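Local structure of homoprotocatechuate 2,3-dioxygenase (Brevibacterium fuscum, 4Z6M) at residues Leu39-Ile51 / Arg54-Lys68. The protein catalyses the iron(II)-dependent, ring-opening oxidation of homoprotocatechuate by molecular oxygen, as an extradiol dioxygenase whose metal is held by two histidines and one carboxylate. The protein carries 1 engineered substitution. Numbering follows the deposited sequence.
Sequences LGLHVSYEDENQI and RSFEEFIHHNLVLTK
Three neighbouring antiparallel strands at one edge of this chain's beta sheet, 42-46, 50-54 and 64-68, form this contact. H42 and R54 are a hydrogen-bonded pair on the outermost strand of that sheet and its neighbour: H42 N gives to R54 O (3.0 Å) and R54 N to H42 O (2.8 Å). The H42 ring turns an edge to R54 O, and its NE2 is hydrogen-bonded to E149 OE2.

S44 sits at a corner in the chain, where it and Y45 both face Y52 in a classic beta bulge. S44 OG works both ways: it donates to H61 O at 2.7 Å, almost in line with the carbonyl, and accepts from R54 NH1 at 2.9 Å. The first torsion of R54 (chi1 73°) sets CG between the backbone N and the carbonyl carbon. The chain then runs extended to NE and brings NH1 to S44 OG, which lies in the guanidinium plane. R54 NH2 goes on to E136 O. S44 CB rests over one face of the H61 ring, a CH-pi contact 4.1 Å from the centroid.

The sheet belongs to the N-terminal of two glyoxalase-superfamily regions, and helix 28-38 packs on I51, L64 and L66. In the hairpin of strands 50-54 and 64-68, I51 and L66 make a hydrogen-bonded pair, and K68 N reaches N49 O at 2.8 Å. Q50 and T67, a non-hydrogen-bonded pair, point the same way. Q50 NE2 gives T67 OG1 a nearly straight bond (3.0 Å, 166°) in its amide plane. Q50 OE1 turns to Y52 OH, and T67 OG1 is also hydrogen-bonded to E22 OE2. D47 OD1 accepts from N49 N and Q50 N, an Asx motif in the turn that leads into strand 50-54.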
ATOM      1  N   LEU A  39       1.921 -13.294  15.336  1.00  9.27           N
ATOM      2  CA  LEU A  39       2.853 -12.765  14.332  1.00  8.10           C
ATOM      3  C   LEU A  39       2.950 -13.576  13.047  1.00  8.29           C
ATOM      4  O   LEU A  39       3.487 -13.088  12.064  1.00  8.50           O
ATOM      5  CB  LEU A  39       4.237 -12.544  14.926  1.00  8.97           C
ATOM      6  CG  LEU A  39       4.303 -11.469  16.022  1.00 10.43           C
ATOM      7  CD1 LEU A  39       5.770 -11.352  16.417  1.00 10.22           C
ATOM      8  CD2 LEU A  39       3.751 -10.128  15.552  1.00 11.01           C
ATOM      9  N   GLY A  40       2.495 -14.826  13.054  1.00  8.66           N
ATOM     10  CA  GLY A  40       2.430 -15.593  11.818  1.00  8.58           C
ATOM     11  C   GLY A  40       3.743 -16.200  11.341  1.00  8.59           C
ATOM     12  O   GLY A  40       3.842 -16.629  10.181  1.00  8.86           O
ATOM     13  N   LEU A  41       4.758 -16.285  12.197  1.00  8.07           N
ATOM     14  CA  LEU A  41       5.985 -16.955  11.783  1.00  8.02           C
ATOM     15  C   LEU A  41       5.706 -18.443  11.525  1.00  7.38           C
ATOM     16  O   LEU A  41       4.736 -19.001  12.040  1.00  8.57           O
ATOM     17  CB  LEU A  41       7.082 -16.791  12.837  1.00  8.31           C
ATOM     18  CG  LEU A  41       7.736 -15.396  12.842  1.00  8.03           C
ATOM     19  CD1 LEU A  41       8.508 -15.192  14.133  1.00  9.53           C
ATOM     20  CD2 LEU A  41       8.648 -15.157  11.642  1.00  8.95           C
ATOM     21  N   HIS A  42       6.547 -19.047  10.692  1.00  7.83           N
ATOM     22  CA  HIS A  42       6.323 -20.400  10.195  1.00  8.24           C
ATOM     23  C   HIS A  42       7.135 -21.416  10.974  1.00  8.85           C
ATOM     24  O   HIS A  42       8.329 -21.222  11.172  1.00  9.67           O
ATOM     25  CB  HIS A  42       6.687 -20.435   8.706  1.00  8.35           C
ATOM     26  CG  HIS A  42       5.851 -19.489   7.931  1.00  9.12           C
ATOM     27  ND1 HIS A  42       4.569 -19.809   7.547  1.00  9.80           N
ATOM     28  CD2 HIS A  42       6.023 -18.174   7.634  1.00  8.66           C
ATOM     29  CE1 HIS A  42       4.016 -18.758   6.963  1.00 10.85           C
ATOM     30  NE2 HIS A  42       4.875 -17.754   7.014  1.00 10.55           N
ATOM     31  N   VAL A  43       6.495 -22.505  11.390  1.00  9.57           N
ATOM     32  CA  VAL A  43       7.156 -23.526  12.208  1.00  9.06           C
ATOM     33  C   VAL A  43       7.957 -24.469  11.318  1.00  9.41           C
ATOM     34  O   VAL A  43       7.414 -25.148  10.442  1.00 11.24           O
ATOM     35  CB  VAL A  43       6.146 -24.313  13.067  1.00 10.57           C
ATOM     36  CG1 VAL A  43       6.869 -25.352  13.911  1.00 11.46           C
ATOM     37  CG2 VAL A  43       5.358 -23.378  13.971  1.00 11.91           C
ATOM     38  N   SER A  44       9.258 -24.526  11.573  1.00  8.71           N
ATOM     39  CA  SER A  44      10.140 -25.491  10.926  1.00  9.09           C
ATOM     40  C   SER A  44      10.190 -26.794  11.687  1.00  9.98           C
ATOM     41  O   SER A  44      10.413 -27.836  11.098  1.00 12.67           O
ATOM     42  CB  SER A  44      11.563 -24.924  10.806  1.00  9.60           C
ATOM     43  OG  SER A  44      11.543 -23.727  10.035  1.00  9.90           O
ATOM     44  N   TYR A  45      10.069 -26.708  13.009  1.00 10.28           N
ATOM     45  CA  TYR A  45      10.173 -27.878  13.886  1.00 10.45           C
ATOM     46  C   TYR A  45       9.695 -27.453  15.259  1.00  8.90           C
ATOM     47  O   TYR A  45       9.979 -26.331  15.689  1.00  9.16           O
ATOM     48  CB  TYR A  45      11.620 -28.381  14.013  1.00 10.90           C
ATOM     49  CG  TYR A  45      11.661 -29.665  14.812  1.00 12.59           C
ATOM     50  CD1 TYR A  45      11.210 -30.848  14.247  1.00 15.01           C
ATOM     51  CD2 TYR A  45      12.041 -29.682  16.152  1.00 13.14           C
ATOM     52  CE1 TYR A  45      11.187 -32.021  14.968  1.00 17.32           C
ATOM     53  CE2 TYR A  45      12.034 -30.862  16.877  1.00 14.22           C
ATOM     54  CZ  TYR A  45      11.607 -32.024  16.285  1.00 16.82           C
ATOM     55  OH  TYR A  45      11.597 -33.195  16.996  1.00 23.47           O
ATOM     56  N   GLU A  46       9.005 -28.328  15.976  1.00  9.13           N
ATOM     57  CA  GLU A  46       8.727 -28.062  17.386  1.00  9.59           C
ATOM     58  C   GLU A  46       8.608 -29.349  18.176  1.00  9.65           C
ATOM     59  O   GLU A  46       8.246 -30.397  17.648  1.00 10.32           O
ATOM     60  CB  GLU A  46       7.474 -27.189  17.574  1.00 11.77           C
ATOM     61  CG  GLU A  46       6.192 -27.780  17.082  1.00 12.49           C
ATOM     62  CD  GLU A  46       5.005 -26.849  17.248  1.00 14.23           C
ATOM     63  OE1 GLU A  46       4.919 -26.154  18.283  1.00 17.59           O
ATOM     64  OE2 GLU A  46       4.158 -26.820  16.327  1.00 18.35           O
ATOM     65  N   ASP A  47       8.911 -29.221  19.455  1.00  9.13           N
ATOM     66  CA  ASP A  47       8.666 -30.272  20.429  1.00  9.60           C
ATOM     67  C   ASP A  47       8.250 -29.629  21.754  1.00 10.87           C
ATOM     68  O   ASP A  47       7.769 -28.489  21.775  1.00 11.77           O
ATOM     69  CB  ASP A  47       9.867 -31.239  20.491  1.00 10.57           C
ATOM     70  CG  ASP A  47      11.168 -30.582  20.955  1.00 11.66           C
ATOM     71  OD1 ASP A  47      11.126 -29.536  21.641  1.00 11.66           O
ATOM     72  OD2 ASP A  47      12.265 -31.118  20.619  1.00 13.93           O
ATOM     73  N   GLU A  48       8.390 -30.362  22.857  1.00 11.39           N
ATOM     74  CA  GLU A  48       7.945 -29.853  24.134  1.00 13.48           C
ATOM     75  C   GLU A  48       8.874 -28.805  24.742  1.00 13.13           C
ATOM     76  O   GLU A  48       8.510 -28.152  25.726  1.00 14.37           O
ATOM     77  CB  GLU A  48       7.775 -31.020  25.120  1.00 14.81           C
ATOM     78  CG  GLU A  48       6.810 -32.106  24.653  1.00 18.08           C
ATOM     79  CD  GLU A  48       5.360 -31.653  24.621  1.00 22.45           C
ATOM     80  OE1 GLU A  48       5.042 -30.560  25.152  1.00 29.10           O
ATOM     81  OE2 GLU A  48       4.512 -32.418  24.087  1.00 31.22           O
ATOM     82  N   ASN A  49      10.094 -28.729  24.223  1.00 11.82           N
ATOM     83  CA  ASN A  49      11.122 -27.833  24.752  1.00 11.72           C
ATOM     84  C   ASN A  49      11.506 -26.659  23.853  1.00 11.62           C
ATOM     85  O   ASN A  49      12.026 -25.659  24.351  1.00 11.65           O
ATOM     86  CB  ASN A  49      12.375 -28.649  25.028  1.00 14.32           C
ATOM     87  CG  ASN A  49      12.181 -29.579  26.195  1.00 17.93           C
ATOM     88  OD1 ASN A  49      11.908 -29.127  27.292  1.00 26.42           O
ATOM     89  ND2 ASN A  49      12.259 -30.859  25.960  1.00 21.01           N
ATOM     90  N   GLN A  50      11.269 -26.787  22.539  1.00  9.86           N
ATOM     91  CA  GLN A  50      11.732 -25.777  21.587  1.00  9.49           C
ATOM     92  C   GLN A  50      10.756 -25.617  20.439  1.00  9.34           C
ATOM     93  O   GLN A  50      10.084 -26.558  20.038  1.00 10.57           O
ATOM     94  CB  GLN A  50      13.083 -26.161  20.978  1.00 10.94           C
ATOM     95  CG  GLN A  50      14.238 -26.228  21.964  1.00 11.31           C
ATOM     96  CD  GLN A  50      15.551 -26.530  21.262  1.00 11.94           C
ATOM     97  OE1 GLN A  50      15.684 -27.532  20.565  1.00 11.34           O
ATOM     98  NE2 GLN A  50      16.518 -25.652  21.425  1.00 12.50           N
ATOM     99  N   ILE A  51      10.713 -24.407  19.910  1.00  9.18           N
ATOM    100  CA  ILE A  51      10.013 -24.104  18.671  1.00  9.56           C
ATOM    101  C   ILE A  51      10.964 -23.396  17.746  1.00  9.12           C
ATOM    102  O   ILE A  51      11.609 -22.422  18.132  1.00  9.97           O
ATOM    103  CB  ILE A  51       8.773 -23.221  18.919  1.00 10.67           C
ATOM    104  CG1 ILE A  51       7.838 -23.916  19.928  1.00 13.28           C
ATOM    105  CG2 ILE A  51       8.065 -22.916  17.609  1.00 10.69           C
ATOM    106  CD1 ILE A  51       6.749 -23.029  20.452  1.00 15.92           C
ATOM    107  N   ARG A  54      10.673 -19.673  11.134  1.00  8.04           N
ATOM    108  CA  ARG A  54      11.284 -18.972  10.029  1.00  7.85           C
ATOM    109  C   ARG A  54      10.327 -17.976   9.407  1.00  7.77           C
ATOM    110  O   ARG A  54       9.105 -18.092   9.491  1.00  7.18           O
ATOM    111  CB  ARG A  54      11.841 -19.927   8.974  1.00  8.32           C
ATOM    112  CG  ARG A  54      10.812 -20.631   8.123  1.00  7.60           C
ATOM    113  CD  ARG A  54      11.493 -21.522   7.132  1.00  8.24           C
ATOM    114  NE  ARG A  54      10.604 -22.162   6.155  1.00  8.24           N
ATOM    115  CZ  ARG A  54      10.032 -23.352   6.328  1.00  7.73           C
ATOM    116  NH1 ARG A  54      10.110 -24.005   7.495  1.00  9.61           N
ATOM    117  NH2 ARG A  54       9.371 -23.895   5.326  1.00  8.94           N
ATOM    118  N   SER A  55      10.947 -16.992   8.765  1.00  7.33           N
ATOM    119  CA  SER A  55      10.218 -15.977   8.018  1.00  7.13           C
ATOM    120  C   SER A  55       9.774 -16.500   6.648  1.00  6.87           C
ATOM    121  O   SER A  55      10.222 -17.550   6.187  1.00  7.48           O
ATOM    122  CB  SER A  55      11.089 -14.733   7.897  1.00  7.69           C
ATOM    123  OG  SER A  55      12.227 -14.982   7.136  1.00 10.25           O
ATOM    124  N   PHE A  56       8.927 -15.709   5.986  1.00  6.50           N
ATOM    125  CA  PHE A  56       8.281 -16.117   4.723  1.00  6.69           C
ATOM    126  C   PHE A  56       9.287 -16.444   3.633  1.00  7.00           C
ATOM    127  O   PHE A  56       9.044 -17.323   2.824  1.00  7.94           O
ATOM    128  CB  PHE A  56       7.370 -14.984   4.255  1.00  7.63           C
ATOM    129  CG  PHE A  56       6.360 -15.348   3.193  1.00  7.63           C
ATOM    130  CD1 PHE A  56       5.388 -16.316   3.433  1.00  7.87           C
ATOM    131  CD2 PHE A  56       6.332 -14.668   1.979  1.00  7.76           C
ATOM    132  CE1 PHE A  56       4.441 -16.610   2.472  1.00  8.05           C
ATOM    133  CE2 PHE A  56       5.357 -14.952   1.037  1.00  7.30           C
ATOM    134  CZ  PHE A  56       4.427 -15.913   1.293  1.00  7.56           C
ATOM    135  N   GLU A  57      10.383 -15.683   3.545  1.00  6.66           N
ATOM    136  CA  GLU A  57      11.314 -15.833   2.423  1.00  7.49           C
ATOM    137  C   GLU A  57      12.577 -16.635   2.746  1.00  7.61           C
ATOM    138  O   GLU A  57      13.476 -16.743   1.917  1.00  9.06           O
ATOM    139  CB  GLU A  57      11.690 -14.455   1.851  1.00  7.74           C
ATOM    140  CG  GLU A  57      10.508 -13.718   1.285  1.00  8.41           C
ATOM    141  CD  GLU A  57      10.875 -12.411   0.591  1.00 10.75           C
ATOM    142  OE1 GLU A  57      11.997 -11.911   0.838  1.00 11.88           O
ATOM    143  OE2 GLU A  57       9.995 -11.919  -0.168  1.00 14.31           O
ATOM    144  N   GLU A  58      12.652 -17.188   3.952  1.00  7.60           N
ATOM    145  CA  GLU A  58      13.874 -17.875   4.373  1.00  8.00           C
ATOM    146  C   GLU A  58      13.989 -19.277   3.792  1.00  7.80           C
ATOM    147  O   GLU A  58      12.994 -19.978   3.655  1.00  9.27           O
ATOM    148  CB  GLU A  58      13.915 -17.954   5.894  1.00  7.66           C
ATOM    149  CG  GLU A  58      15.246 -18.463   6.433  1.00  7.95           C
ATOM    150  CD  GLU A  58      16.406 -17.641   5.910  1.00  8.09           C
ATOM    151  OE1 GLU A  58      16.649 -16.542   6.498  1.00  8.05           O
ATOM    152  OE2 GLU A  58      17.070 -18.059   4.926  1.00  8.38           O
ATOM    153  N   PHE A  59      15.209 -19.693   3.466  1.00  7.53           N
ATOM    154  CA  PHE A  59      15.473 -21.073   3.031  1.00  8.69           C
ATOM    155  C   PHE A  59      16.336 -21.857   4.034  1.00  8.69           C
ATOM    156  O   PHE A  59      16.355 -23.081   3.990  1.00  9.34           O
ATOM    157  CB  PHE A  59      16.113 -21.150   1.629  1.00  9.04           C
ATOM    158  CG  PHE A  59      17.550 -20.747   1.604  1.00  8.50           C
ATOM    159  CD1 PHE A  59      17.910 -19.408   1.526  1.00  8.56           C
ATOM    160  CD2 PHE A  59      18.554 -21.686   1.700  1.00  9.12           C
ATOM    161  CE1 PHE A  59      19.238 -19.041   1.564  1.00 10.13           C
ATOM    162  CE2 PHE A  59      19.894 -21.307   1.703  1.00 10.22           C
ATOM    163  CZ  PHE A  59      20.222 -19.983   1.650  1.00 10.77           C
ATOM    164  N   ILE A  60      17.068 -21.168   4.915  1.00  7.83           N
ATOM    165  CA  ILE A  60      17.796 -21.887   5.977  1.00  8.17           C
ATOM    166  C   ILE A  60      16.781 -22.332   7.014  1.00  8.39           C
ATOM    167  O   ILE A  60      15.611 -21.937   6.985  1.00  8.52           O
ATOM    168  CB  ILE A  60      18.945 -21.060   6.617  1.00  8.44           C
ATOM    169  CG1 ILE A  60      18.440 -19.916   7.512  1.00  9.10           C
ATOM    170  CG2 ILE A  60      19.915 -20.568   5.544  1.00  9.80           C
ATOM    171  CD1 ILE A  60      19.534 -19.345   8.403  1.00 10.71           C
ATOM    172  N   HIS A  61      17.204 -23.207   7.926  1.00  8.89           N
ATOM    173  CA  HIS A  61      16.230 -23.944   8.707  1.00  8.99           C
ATOM    174  C   HIS A  61      15.345 -23.054   9.577  1.00  7.76           C
ATOM    175  O   HIS A  61      14.166 -23.318   9.747  1.00  9.09           O
ATOM    176  CB  HIS A  61      16.951 -24.960   9.576  1.00  8.93           C
ATOM    177  CG  HIS A  61      16.044 -25.847  10.357  1.00  9.91           C
ATOM    178  ND1 HIS A  61      15.733 -25.609  11.674  1.00 10.41           N
ATOM    179  CD2 HIS A  61      15.432 -27.007  10.032  1.00 10.92           C
ATOM    180  CE1 HIS A  61      14.965 -26.581  12.134  1.00 11.55           C
ATOM    181  NE2 HIS A  61      14.756 -27.434  11.149  1.00 11.85           N
ATOM    182  N   HIS A  62      15.911 -21.978  10.130  1.00  7.98           N
ATOM    183  CA  HIS A  62      15.149 -21.120  11.016  1.00  7.69           C
ATOM    184  C   HIS A  62      15.811 -19.747  11.144  1.00  7.01           C
ATOM    185  O   HIS A  62      16.995 -19.582  10.862  1.00  7.80           O
ATOM    186  CB  HIS A  62      15.019 -21.744  12.391  1.00  8.41           C
ATOM    187  CG  HIS A  62      16.337 -22.084  13.002  1.00  7.65           C
ATOM    188  ND1 HIS A  62      16.857 -23.357  12.983  1.00  8.79           N
ATOM    189  CD2 HIS A  62      17.256 -21.312  13.625  1.00  9.64           C
ATOM    190  CE1 HIS A  62      18.036 -23.354  13.567  1.00 10.05           C
ATOM    191  NE2 HIS A  62      18.307 -22.121  13.957  1.00  9.98           N
ATOM    192  N   ASN A  63      15.006 -18.801  11.597  1.00  6.99           N
ATOM    193  CA  ASN A  63      15.456 -17.464  11.995  1.00  7.26           C
ATOM    194  C   ASN A  63      15.312 -17.217  13.497  1.00  7.68           C
ATOM    195  O   ASN A  63      15.833 -16.207  14.009  1.00  8.16           O
ATOM    196  CB  ASN A  63      14.687 -16.380  11.268  1.00  7.67           C
ATOM    197  CG  ASN A  63      14.865 -16.418   9.765  1.00  7.67           C
ATOM    198  OD1 ASN A  63      13.874 -16.488   9.023  1.00  8.51           O
ATOM    199  ND2 ASN A  63      16.103 -16.368   9.305  1.00  7.42           N
ATOM    200  N   LEU A  64      14.573 -18.081  14.192  1.00  7.83           N
ATOM    201  CA  LEU A  64      14.289 -17.860  15.598  1.00  7.98           C
ATOM    202  C   LEU A  64      14.087 -19.221  16.246  1.00  7.86           C
ATOM    203  O   LEU A  64      13.299 -20.026  15.758  1.00 10.06           O
ATOM    204  CB  LEU A  64      13.060 -16.978  15.779  1.00  9.15           C
ATOM    205  CG  LEU A  64      12.701 -16.524  17.176  1.00 11.00           C
ATOM    206  CD1 LEU A  64      13.792 -15.635  17.769  1.00 12.52           C
ATOM    207  CD2 LEU A  64      11.383 -15.767  17.158  1.00 11.09           C
ATOM    208  N   VAL A  65      14.820 -19.481  17.325  1.00  8.56           N
ATOM    209  CA  VAL A  65      14.619 -20.666  18.152  1.00  8.49           C
ATOM    210  C   VAL A  65      14.128 -20.193  19.504  1.00  8.95           C
ATOM    211  O   VAL A  65      14.795 -19.387  20.172  1.00 10.72           O
ATOM    212  CB  VAL A  65      15.913 -21.490  18.316  1.00  9.59           C
ATOM    213  CG1 VAL A  65      15.607 -22.777  19.082  1.00 10.90           C
ATOM    214  CG2 VAL A  65      16.500 -21.814  16.961  1.00 10.04           C
ATOM    215  N   LEU A  66      12.964 -20.682  19.914  1.00  8.79           N
ATOM    216  CA  LEU A  66      12.441 -20.432  21.254  1.00  9.11           C
ATOM    217  C   LEU A  66      12.745 -21.676  22.082  1.00  9.40           C
ATOM    218  O   LEU A  66      12.311 -22.778  21.736  1.00 10.10           O
ATOM    219  CB  LEU A  66      10.937 -20.187  21.226  1.00  9.50           C
ATOM    220  CG  LEU A  66      10.444 -19.134  20.237  1.00  9.45           C
ATOM    221  CD1 LEU A  66       8.924 -19.073  20.263  1.00 11.40           C
ATOM    222  CD2 LEU A  66      11.090 -17.779  20.509  1.00 10.74           C
ATOM    223  N   THR A  67      13.505 -21.503  23.165  1.00  9.97           N
ATOM    224  CA  THR A  67      13.942 -22.615  24.017  1.00 10.69           C
ATOM    225  C   THR A  67      13.368 -22.396  25.404  1.00 10.19           C
ATOM    226  O   THR A  67      13.599 -21.367  26.010  1.00 11.10           O
ATOM    227  CB  THR A  67      15.474 -22.709  24.047  1.00 11.08           C
ATOM    228  OG1 THR A  67      15.964 -23.027  22.745  1.00 12.07           O
ATOM    229  CG2 THR A  67      15.956 -23.751  25.039  1.00 12.66           C
ATOM    230  N   LYS A  68      12.655 -23.382  25.929  1.00 10.93           N
ATOM    231  CA  LYS A  68      12.115 -23.294  27.268  1.00 12.68           C
ATOM    232  C   LYS A  68      13.265 -23.275  28.282  1.00 12.71           C
ATOM    233  O   LYS A  68      14.200 -24.061  28.183  1.00 13.38           O
ATOM    234  CB  LYS A  68      11.221 -24.502  27.538  1.00 15.99           C
ATOM    235  CG  LYS A  68      10.534 -24.527  28.893  1.00 19.13           C
ATOM    236  CD  LYS A  68       9.780 -25.851  29.024  1.00 24.67           C
ATOM    237  CE  LYS A  68       9.336 -26.100  30.455  1.00 32.02           C
ATOM    238  NZ  LYS A  68       8.617 -24.922  31.026  1.00 39.04           N
TER